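Local coordinates for pathogenicity island protein (Staphylococcus aureus subsp. aureus, PDB 3HL6) that is of unknown function but is encoded by a Staphylococcus aureus pathogenicity island, at residues E110-A122 with F183-L197. Residues are numbered along the deposited sequence; the frame is centred on the assembly and turned at random.
Sequences EDEYFMYGLQTYA and FVQDENATQEDYKAL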
ATOM      1  N   GLU B 110     -19.498  17.145  -6.006  1.00 52.81           N
ATOM      2  CA  GLU B 110     -19.052  18.480  -6.355  1.00 54.54           C
ATOM      3  C   GLU B 110     -18.206  18.543  -7.626  1.00 55.49           C
ATOM      4  O   GLU B 110     -17.336  19.393  -7.744  1.00 56.08           O
ATOM      5  CB  GLU B 110     -18.239  19.063  -5.207  1.00 54.62           C
ATOM      6  CG  GLU B 110     -19.037  19.306  -3.960  1.00 57.71           C
ATOM      7  CD  GLU B 110     -18.177  19.807  -2.837  1.00 62.01           C
ATOM      8  OE1 GLU B 110     -16.930  19.580  -2.907  1.00 64.38           O
ATOM      9  OE2 GLU B 110     -18.742  20.417  -1.884  1.00 64.34           O
ATOM     10  N   ASP B 111     -18.428  17.640  -8.569  1.00 56.62           N
ATOM     11  CA  ASP B 111     -17.716  17.716  -9.833  1.00 57.08           C
ATOM     12  C   ASP B 111     -18.714  18.012 -10.922  1.00 57.42           C
ATOM     13  O   ASP B 111     -19.465  17.135 -11.352  1.00 57.58           O
ATOM     14  CB  ASP B 111     -16.989  16.407 -10.131  1.00 57.07           C
ATOM     15  CG  ASP B 111     -15.873  16.573 -11.159  1.00 58.56           C
ATOM     16  OD1 ASP B 111     -16.081  17.207 -12.209  1.00 59.34           O
ATOM     17  OD2 ASP B 111     -14.776  16.046 -10.921  1.00 60.68           O
ATOM     18  N   GLU B 112     -18.728  19.256 -11.372  1.00 57.99           N
ATOM     19  CA  GLU B 112     -19.582  19.624 -12.482  1.00 58.91           C
ATOM     20  C   GLU B 112     -19.083  19.042 -13.815  1.00 58.94           C
ATOM     21  O   GLU B 112     -19.871  18.790 -14.704  1.00 59.38           O
ATOM     22  CB  GLU B 112     -19.684  21.128 -12.569  1.00 58.69           C
ATOM     23  CG  GLU B 112     -18.428  21.716 -13.114  1.00 62.10           C
ATOM     24  CD  GLU B 112     -18.301  23.166 -12.786  1.00 65.75           C
ATOM     25  OE1 GLU B 112     -18.718  23.967 -13.655  1.00 66.62           O
ATOM     26  OE2 GLU B 112     -17.800  23.489 -11.671  1.00 65.81           O
ATOM     27  N   TYR B 113     -17.783  18.809 -13.953  1.00 59.20           N
ATOM     28  CA  TYR B 113     -17.281  18.150 -15.155  1.00 59.66           C
ATOM     29  C   TYR B 113     -17.832  16.723 -15.235  1.00 59.05           C
ATOM     30  O   TYR B 113     -18.292  16.256 -16.277  1.00 58.65           O
ATOM     31  CB  TYR B 113     -15.747  18.147 -15.172  1.00 59.78           C
ATOM     32  CG  TYR B 113     -15.134  19.511 -14.965  1.00 62.27           C
ATOM     33  CD1 TYR B 113     -14.966  20.384 -16.044  1.00 64.10           C
ATOM     34  CD2 TYR B 113     -14.719  19.944 -13.702  1.00 63.67           C
ATOM     35  CE1 TYR B 113     -14.405  21.625 -15.885  1.00 63.23           C
ATOM     36  CE2 TYR B 113     -14.161  21.213 -13.534  1.00 63.86           C
ATOM     37  CZ  TYR B 113     -14.005  22.033 -14.646  1.00 64.67           C
ATOM     38  OH  TYR B 113     -13.454  23.286 -14.539  1.00 67.56           O
ATOM     39  N   PHE B 114     -17.797  16.044 -14.104  1.00 58.93           N
ATOM     40  CA  PHE B 114     -18.424  14.740 -13.981  1.00 58.82           C
ATOM     41  C   PHE B 114     -19.905  14.758 -14.320  1.00 58.93           C
ATOM     42  O   PHE B 114     -20.367  13.910 -15.074  1.00 58.69           O
ATOM     43  CB  PHE B 114     -18.222  14.192 -12.581  1.00 58.43           C
ATOM     44  CG  PHE B 114     -18.694  12.798 -12.422  1.00 58.45           C
ATOM     45  CD1 PHE B 114     -18.569  11.899 -13.467  1.00 57.75           C
ATOM     46  CD2 PHE B 114     -19.275  12.381 -11.239  1.00 56.67           C
ATOM     47  CE1 PHE B 114     -19.004  10.600 -13.330  1.00 57.85           C
ATOM     48  CE2 PHE B 114     -19.713  11.091 -11.098  1.00 58.29           C
ATOM     49  CZ  PHE B 114     -19.579  10.190 -12.148  1.00 57.95           C
ATOM     50  N   MET B 115     -20.644  15.714 -13.761  1.00 59.37           N
ATOM     51  CA  MET B 115     -22.071  15.836 -14.064  1.00 59.87           C
ATOM     52  C   MET B 115     -22.281  15.996 -15.562  1.00 60.12           C
ATOM     53  O   MET B 115     -23.134  15.317 -16.175  1.00 59.67           O
ATOM     54  CB  MET B 115     -22.694  17.019 -13.327  1.00 59.54           C
ATOM     55  CG  MET B 115     -23.033  16.742 -11.873  1.00 60.88           C
ATOM     56  SD  MET B 115     -23.638  15.057 -11.547  1.00 62.81           S
ATOM     57  CE  MET B 115     -25.061  15.015 -12.614  1.00 63.38           C
ATOM     58  N   TYR B 116     -21.478  16.887 -16.145  1.00 60.46           N
ATOM     59  CA  TYR B 116     -21.635  17.241 -17.546  1.00 60.73           C
ATOM     60  C   TYR B 116     -21.476  15.997 -18.389  1.00 60.48           C
ATOM     61  O   TYR B 116     -22.213  15.804 -19.338  1.00 60.41           O
ATOM     62  CB  TYR B 116     -20.621  18.306 -17.977  1.00 60.82           C
ATOM     63  CG  TYR B 116     -20.599  18.521 -19.491  1.00 62.66           C
ATOM     64  CD1 TYR B 116     -19.743  17.781 -20.315  1.00 61.86           C
ATOM     65  CD2 TYR B 116     -21.453  19.451 -20.098  1.00 63.15           C
ATOM     66  CE1 TYR B 116     -19.737  17.968 -21.697  1.00 62.63           C
ATOM     67  CE2 TYR B 116     -21.451  19.643 -21.474  1.00 62.72           C
ATOM     68  CZ  TYR B 116     -20.591  18.905 -22.265  1.00 63.68           C
ATOM     69  OH  TYR B 116     -20.587  19.105 -23.631  1.00 65.12           O
ATOM     70  N   GLY B 117     -20.508  15.158 -18.021  1.00 60.59           N
ATOM     71  CA  GLY B 117     -20.215  13.931 -18.750  1.00 60.59           C
ATOM     72  C   GLY B 117     -21.298  12.887 -18.590  1.00 60.99           C
ATOM     73  O   GLY B 117     -21.546  12.102 -19.494  1.00 60.84           O
ATOM     74  N   LEU B 118     -21.942  12.878 -17.429  1.00 61.42           N
ATOM     75  CA  LEU B 118     -23.091  12.013 -17.208  1.00 62.00           C
ATOM     76  C   LEU B 118     -24.288  12.424 -18.067  1.00 63.04           C
ATOM     77  O   LEU B 118     -24.900  11.574 -18.724  1.00 63.30           O
ATOM     78  CB  LEU B 118     -23.464  11.968 -15.721  1.00 61.65           C
ATOM     79  CG  LEU B 118     -22.546  11.081 -14.862  1.00 59.76           C
ATOM     80  CD1 LEU B 118     -22.579  11.455 -13.408  1.00 55.92           C
ATOM     81  CD2 LEU B 118     -22.878   9.624 -15.057  1.00 58.09           C
ATOM     82  N   GLN B 119     -24.611  13.715 -18.060  1.00 63.67           N
ATOM     83  CA  GLN B 119     -25.535  14.296 -19.024  1.00 64.39           C
ATOM     84  C   GLN B 119     -25.309  13.694 -20.389  1.00 64.71           C
ATOM     85  O   GLN B 119     -26.157  12.986 -20.945  1.00 65.02           O
ATOM     86  CB  GLN B 119     -25.252  15.776 -19.162  1.00 64.73           C
ATOM     87  CG  GLN B 119     -26.070  16.693 -18.312  1.00 66.47           C
ATOM     88  CD  GLN B 119     -26.370  17.967 -19.060  1.00 68.83           C
ATOM     89  OE1 GLN B 119     -26.425  19.059 -18.489  1.00 69.14           O
ATOM     90  NE2 GLN B 119     -26.548  17.834 -20.364  1.00 70.18           N
ATOM     91  N   THR B 120     -24.133  14.012 -20.909  1.00 65.02           N
ATOM     92  CA  THR B 120     -23.683  13.664 -22.247  1.00 65.09           C
ATOM     93  C   THR B 120     -23.633  12.159 -22.512  1.00 65.07           C
ATOM     94  O   THR B 120     -23.596  11.717 -23.651  1.00 65.07           O
ATOM     95  CB  THR B 120     -22.281  14.257 -22.446  1.00 64.82           C
ATOM     96  OG1 THR B 120     -22.398  15.677 -22.519  1.00 64.47           O
ATOM     97  CG2 THR B 120     -21.646  13.738 -23.715  1.00 65.67           C
ATOM     98  N   TYR B 121     -23.617  11.366 -21.457  1.00 65.72           N
ATOM     99  CA  TYR B 121     -23.587   9.930 -21.634  1.00 66.66           C
ATOM    100  C   TYR B 121     -24.837   9.467 -22.355  1.00 67.58           C
ATOM    101  O   TYR B 121     -24.769   8.659 -23.285  1.00 68.00           O
ATOM    102  CB  TYR B 121     -23.500   9.226 -20.291  1.00 66.54           C
ATOM    103  CG  TYR B 121     -22.937   7.836 -20.394  1.00 65.57           C
ATOM    104  CD1 TYR B 121     -23.740   6.711 -20.162  1.00 64.15           C
ATOM    105  CD2 TYR B 121     -21.600   7.644 -20.719  1.00 64.20           C
ATOM    106  CE1 TYR B 121     -23.214   5.440 -20.257  1.00 64.31           C
ATOM    107  CE2 TYR B 121     -21.061   6.377 -20.813  1.00 64.32           C
ATOM    108  CZ  TYR B 121     -21.870   5.280 -20.583  1.00 64.46           C
ATOM    109  OH  TYR B 121     -21.322   4.026 -20.679  1.00 65.54           O
ATOM    110  N   ALA B 122     -25.985   9.987 -21.941  1.00 68.35           N
ATOM    111  CA  ALA B 122     -27.202   9.689 -22.668  1.00 69.35           C
ATOM    112  C   ALA B 122     -28.138  10.889 -22.801  1.00 69.74           C
ATOM    113  O   ALA B 122     -28.287  11.440 -23.896  1.00 70.26           O
ATOM    114  CB  ALA B 122     -27.906   8.516 -22.023  1.00 69.47           C
ATOM    115  N   PHE B 183     -26.440   3.705 -13.691  1.00 63.00           N
ATOM    116  CA  PHE B 183     -26.732   4.581 -14.806  1.00 63.61           C
ATOM    117  C   PHE B 183     -25.910   4.264 -16.039  1.00 64.81           C
ATOM    118  O   PHE B 183     -26.373   4.411 -17.165  1.00 64.88           O
ATOM    119  CB  PHE B 183     -26.477   6.010 -14.376  1.00 62.86           C
ATOM    120  CG  PHE B 183     -26.676   7.024 -15.461  1.00 62.57           C
ATOM    121  CD1 PHE B 183     -25.580   7.699 -16.012  1.00 60.98           C
ATOM    122  CD2 PHE B 183     -27.950   7.354 -15.900  1.00 61.28           C
ATOM    123  CE1 PHE B 183     -25.757   8.664 -16.988  1.00 60.74           C
ATOM    124  CE2 PHE B 183     -28.131   8.323 -16.890  1.00 62.52           C
ATOM    125  CZ  PHE B 183     -27.033   8.981 -17.434  1.00 60.28           C
ATOM    126  N   VAL B 184     -24.680   3.827 -15.834  1.00 66.42           N
ATOM    127  CA  VAL B 184     -23.791   3.614 -16.957  1.00 68.00           C
ATOM    128  C   VAL B 184     -23.886   2.232 -17.623  1.00 69.51           C
ATOM    129  O   VAL B 184     -23.514   2.084 -18.788  1.00 69.40           O
ATOM    130  CB  VAL B 184     -22.343   3.952 -16.572  1.00 67.73           C
ATOM    131  CG1 VAL B 184     -21.394   3.412 -17.604  1.00 67.39           C
ATOM    132  CG2 VAL B 184     -22.197   5.456 -16.441  1.00 66.84           C
ATOM    133  N   GLN B 185     -24.375   1.232 -16.898  1.00 71.80           N
ATOM    134  CA  GLN B 185     -24.825  -0.005 -17.531  1.00 74.56           C
ATOM    135  C   GLN B 185     -25.989   0.338 -18.453  1.00 77.06           C
ATOM    136  O   GLN B 185     -27.094   0.611 -17.985  1.00 78.12           O
ATOM    137  CB  GLN B 185     -25.286  -1.027 -16.490  1.00 73.94           C
ATOM    138  CG  GLN B 185     -24.352  -1.209 -15.300  1.00 73.12           C
ATOM    139  CD  GLN B 185     -22.938  -1.539 -15.719  1.00 72.09           C
ATOM    140  OE1 GLN B 185     -22.729  -2.317 -16.648  1.00 70.33           O
ATOM    141  NE2 GLN B 185     -21.957  -0.942 -15.042  1.00 70.64           N
ATOM    142  N   ASP B 186     -25.760   0.373 -19.758  1.00 79.80           N
ATOM    143  CA  ASP B 186     -26.612   1.244 -20.582  1.00 82.45           C
ATOM    144  C   ASP B 186     -28.065   0.810 -20.699  1.00 83.96           C
ATOM    145  O   ASP B 186     -28.376  -0.370 -20.952  1.00 84.39           O
ATOM    146  CB  ASP B 186     -26.019   1.462 -21.969  1.00 82.82           C
ATOM    147  CG  ASP B 186     -25.583   2.893 -22.180  1.00 84.43           C
ATOM    148  OD1 ASP B 186     -26.009   3.769 -21.369  1.00 83.91           O
ATOM    149  OD2 ASP B 186     -24.821   3.127 -23.151  1.00 85.66           O
ATOM    150  N   GLU B 187     -28.951   1.788 -20.509  1.00 85.44           N
ATOM    151  CA  GLU B 187     -30.299   1.712 -21.041  1.00 86.92           C
ATOM    152  C   GLU B 187     -30.359   2.384 -22.416  1.00 87.51           C
ATOM    153  O   GLU B 187     -31.454   2.760 -22.881  1.00 87.90           O
ATOM    154  CB  GLU B 187     -31.272   2.414 -20.102  1.00 87.27           C
ATOM    155  CG  GLU B 187     -31.202   1.950 -18.657  1.00 88.92           C
ATOM    156  CD  GLU B 187     -32.285   2.587 -17.797  1.00 91.03           C
ATOM    157  OE1 GLU B 187     -33.245   3.166 -18.371  1.00 92.68           O
ATOM    158  OE2 GLU B 187     -32.180   2.506 -16.549  1.00 90.69           O
ATOM    159  N   ASN B 188     -29.178   2.524 -23.070  1.00 87.72           N
ATOM    160  CA  ASN B 188     -28.971   3.681 -23.957  1.00 87.72           C
ATOM    161  C   ASN B 188     -29.555   4.907 -23.262  1.00 87.46           C
ATOM    162  O   ASN B 188     -30.372   5.632 -23.837  1.00 87.41           O
ATOM    163  CB  ASN B 188     -29.649   3.456 -25.327  1.00 87.90           C
ATOM    164  CG  ASN B 188     -29.332   2.076 -25.909  1.00 88.55           C
ATOM    165  OD1 ASN B 188     -29.659   1.782 -27.059  1.00 88.38           O
ATOM    166  ND2 ASN B 188     -28.694   1.228 -25.111  1.00 89.31           N
ATOM    167  N   ALA B 189     -29.129   5.118 -22.017  1.00 87.24           N
ATOM    168  CA  ALA B 189     -29.931   5.832 -21.025  1.00 86.69           C
ATOM    169  C   ALA B 189     -30.433   7.159 -21.594  1.00 86.26           C
ATOM    170  O   ALA B 189     -29.743   7.814 -22.405  1.00 86.73           O
ATOM    171  CB  ALA B 189     -29.106   6.072 -19.745  1.00 86.77           C
ATOM    172  N   THR B 190     -31.633   7.551 -21.170  1.00 85.15           N
ATOM    173  CA  THR B 190     -32.337   8.653 -21.803  1.00 83.93           C
ATOM    174  C   THR B 190     -32.087   9.927 -21.000  1.00 83.35           C
ATOM    175  O   THR B 190     -31.514   9.862 -19.916  1.00 83.56           O
ATOM    176  CB  THR B 190     -33.835   8.336 -21.896  1.00 84.03           C
ATOM    177  OG1 THR B 190     -34.392   8.273 -20.577  1.00 83.66           O
ATOM    178  CG2 THR B 190     -34.033   6.991 -22.571  1.00 83.36           C
ATOM    179  N   GLN B 191     -32.495  11.081 -21.525  1.00 82.31           N
ATOM    180  CA  GLN B 191     -32.370  12.335 -20.779  1.00 81.21           C
ATOM    181  C   GLN B 191     -33.103  12.228 -19.454  1.00 79.90           C
ATOM    182  O   GLN B 191     -32.697  12.837 -18.465  1.00 79.79           O
ATOM    183  CB  GLN B 191     -32.922  13.520 -21.574  1.00 81.71           C
ATOM    184  CG  GLN B 191     -32.012  14.753 -21.579  1.00 83.41           C
ATOM    185  CD  GLN B 191     -32.731  16.043 -22.018  1.00 86.45           C
ATOM    186  OE1 GLN B 191     -33.515  16.060 -22.987  1.00 86.70           O
ATOM    187  NE2 GLN B 191     -32.459  17.133 -21.300  1.00 87.07           N
ATOM    188  N   GLU B 192     -34.176  11.441 -19.440  1.00 78.14           N
ATOM    189  CA  GLU B 192     -35.000  11.273 -18.244  1.00 76.63           C
ATOM    190  C   GLU B 192     -34.270  10.471 -17.170  1.00 74.97           C
ATOM    191  O   GLU B 192     -34.371  10.763 -15.973  1.00 75.19           O
ATOM    192  CB  GLU B 192     -36.314  10.572 -18.596  1.00 76.99           C
ATOM    193  CG  GLU B 192     -37.170  11.294 -19.633  1.00 79.08           C
ATOM    194  CD  GLU B 192     -37.266  12.800 -19.386  1.00 81.71           C
ATOM    195  OE1 GLU B 192     -37.083  13.244 -18.225  1.00 82.48           O
ATOM    196  OE2 GLU B 192     -37.516  13.545 -20.360  1.00 82.27           O
ATOM    197  N   ASP B 193     -33.537   9.452 -17.595  1.00 72.35           N
ATOM    198  CA  ASP B 193     -32.780   8.661 -16.650  1.00 70.34           C
ATOM    199  C   ASP B 193     -31.657   9.513 -16.083  1.00 68.88           C
ATOM    200  O   ASP B 193     -31.352   9.433 -14.899  1.00 68.45           O
ATOM    201  CB  ASP B 193     -32.234   7.393 -17.312  1.00 70.56           C
ATOM    202  CG  ASP B 193     -33.313   6.606 -18.050  1.00 70.51           C
ATOM    203  OD1 ASP B 193     -33.073   6.158 -19.197  1.00 69.23           O
ATOM    204  OD2 ASP B 193     -34.414   6.448 -17.475  1.00 71.69           O
ATOM    205  N   TYR B 194     -31.059  10.363 -16.922  1.00 67.26           N
ATOM    206  CA  TYR B 194     -30.038  11.260 -16.423  1.00 65.22           C
ATOM    207  C   TYR B 194     -30.578  12.222 -15.365  1.00 65.02           C
ATOM    208  O   TYR B 194     -29.938  12.420 -14.345  1.00 64.77           O
ATOM    209  CB  TYR B 194     -29.312  12.057 -17.521  1.00 64.81           C
ATOM    210  CG  TYR B 194     -28.571  13.192 -16.874  1.00 61.40           C
ATOM    211  CD1 TYR B 194     -27.374  12.968 -16.207  1.00 60.20           C
ATOM    212  CD2 TYR B 194     -29.119  14.449 -16.821  1.00 59.29           C
ATOM    213  CE1 TYR B 194     -26.714  13.984 -15.553  1.00 59.60           C
ATOM    214  CE2 TYR B 194     -28.477  15.473 -16.166  1.00 60.06           C
ATOM    215  CZ  TYR B 194     -27.273  15.238 -15.535  1.00 60.02           C
ATOM    216  OH  TYR B 194     -26.638  16.264 -14.896  1.00 60.11           O
ATOM    217  N   LYS B 195     -31.728  12.848 -15.601  1.00 64.60           N
ATOM    218  CA  LYS B 195     -32.192  13.850 -14.640  1.00 64.62           C
ATOM    219  C   LYS B 195     -32.809  13.235 -13.384  1.00 63.99           C
ATOM    220  O   LYS B 195     -32.743  13.823 -12.302  1.00 64.14           O
ATOM    221  CB  LYS B 195     -33.143  14.876 -15.270  1.00 65.03           C
ATOM    222  CG  LYS B 195     -33.868  14.409 -16.503  1.00 66.51           C
ATOM    223  CD  LYS B 195     -35.117  15.248 -16.780  1.00 68.04           C
ATOM    224  CE  LYS B 195     -34.834  16.738 -16.752  1.00 69.36           C
ATOM    225  NZ  LYS B 195     -36.114  17.546 -16.633  1.00 68.85           N
ATOM    226  N   ALA B 196     -33.387  12.049 -13.521  1.00 63.14           N
ATOM    227  CA  ALA B 196     -33.744  11.253 -12.350  1.00 62.15           C
ATOM    228  C   ALA B 196     -32.515  11.044 -11.458  1.00 61.77           C
ATOM    229  O   ALA B 196     -32.565  11.268 -10.247  1.00 61.55           O
ATOM    230  CB  ALA B 196     -34.351   9.907 -12.784  1.00 61.85           C
ATOM    231  N   LEU B 197     -31.410  10.631 -12.070  1.00 61.43           N
ATOM    232  CA  LEU B 197     -30.139  10.489 -11.372  1.00 61.46           C
ATOM    233  C   LEU B 197     -29.621  11.796 -10.789  1.00 61.91           C
ATOM    234  O   LEU B 197     -29.029  11.806  -9.704  1.00 62.20           O
ATOM    235  CB  LEU B 197     -29.085   9.891 -12.298  1.00 61.14           C
ATOM    236  CG  LEU B 197     -27.654   9.844 -11.764  1.00 61.12           C
ATOM    237  CD1 LEU B 197     -27.330   8.462 -11.260  1.00 59.42           C
ATOM    238  CD2 LEU B 197     -26.638  10.267 -12.843  1.00 61.39           C
TER
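Y194 turns its CG anti to the backbone N (chi1 165°), which sets one ring face against Q119. Y121 does likewise (chi1 -157°), and this carries its ring to V184. Q119 CA sits over one face of the Y194 ring, 3.7 Å from its centroid. The CG of Q119 adds to that face and comes within 3.4 Å of Y194 CZ. M115, bent at its second and third torsions, brings its CE obliquely to the hydroxyl-bearing part of Y194, 3.5 Å from Y194 CE1. L118 works from the buried side of the same helix. Its CB touches the Y194 ring, CD2 lies 3.5 Å from F183 CD1, and CD1 meets L197 CD2 at 4.3 Å. At the C-terminal end of helix 112-121, V184 CG2 covers one face of the Y121 ring in a CH-pi contact. The hydroxyl of Y121 gives a weak bond of 3.5 Å from its OH to V184 O. V184 and F114 also touch helix 152-163. Short segments 112-121 and 191-197 run nearly antiparallel, at 152° with axes 9.1 Å apart. The loop after V184 leads to helix 191-208. There T190 N donates to D193 OD1 at 2.8 Å, while D193 N and E192 N give weak bonds to T190 OG1. This is near-antiparallel helix packing in the helical part of a mixed alpha/beta chain: helix 112-121 lies against the end of helix 171-184 and the start of helix 191-208, with a T190-D193 capping box at the turn into the latter.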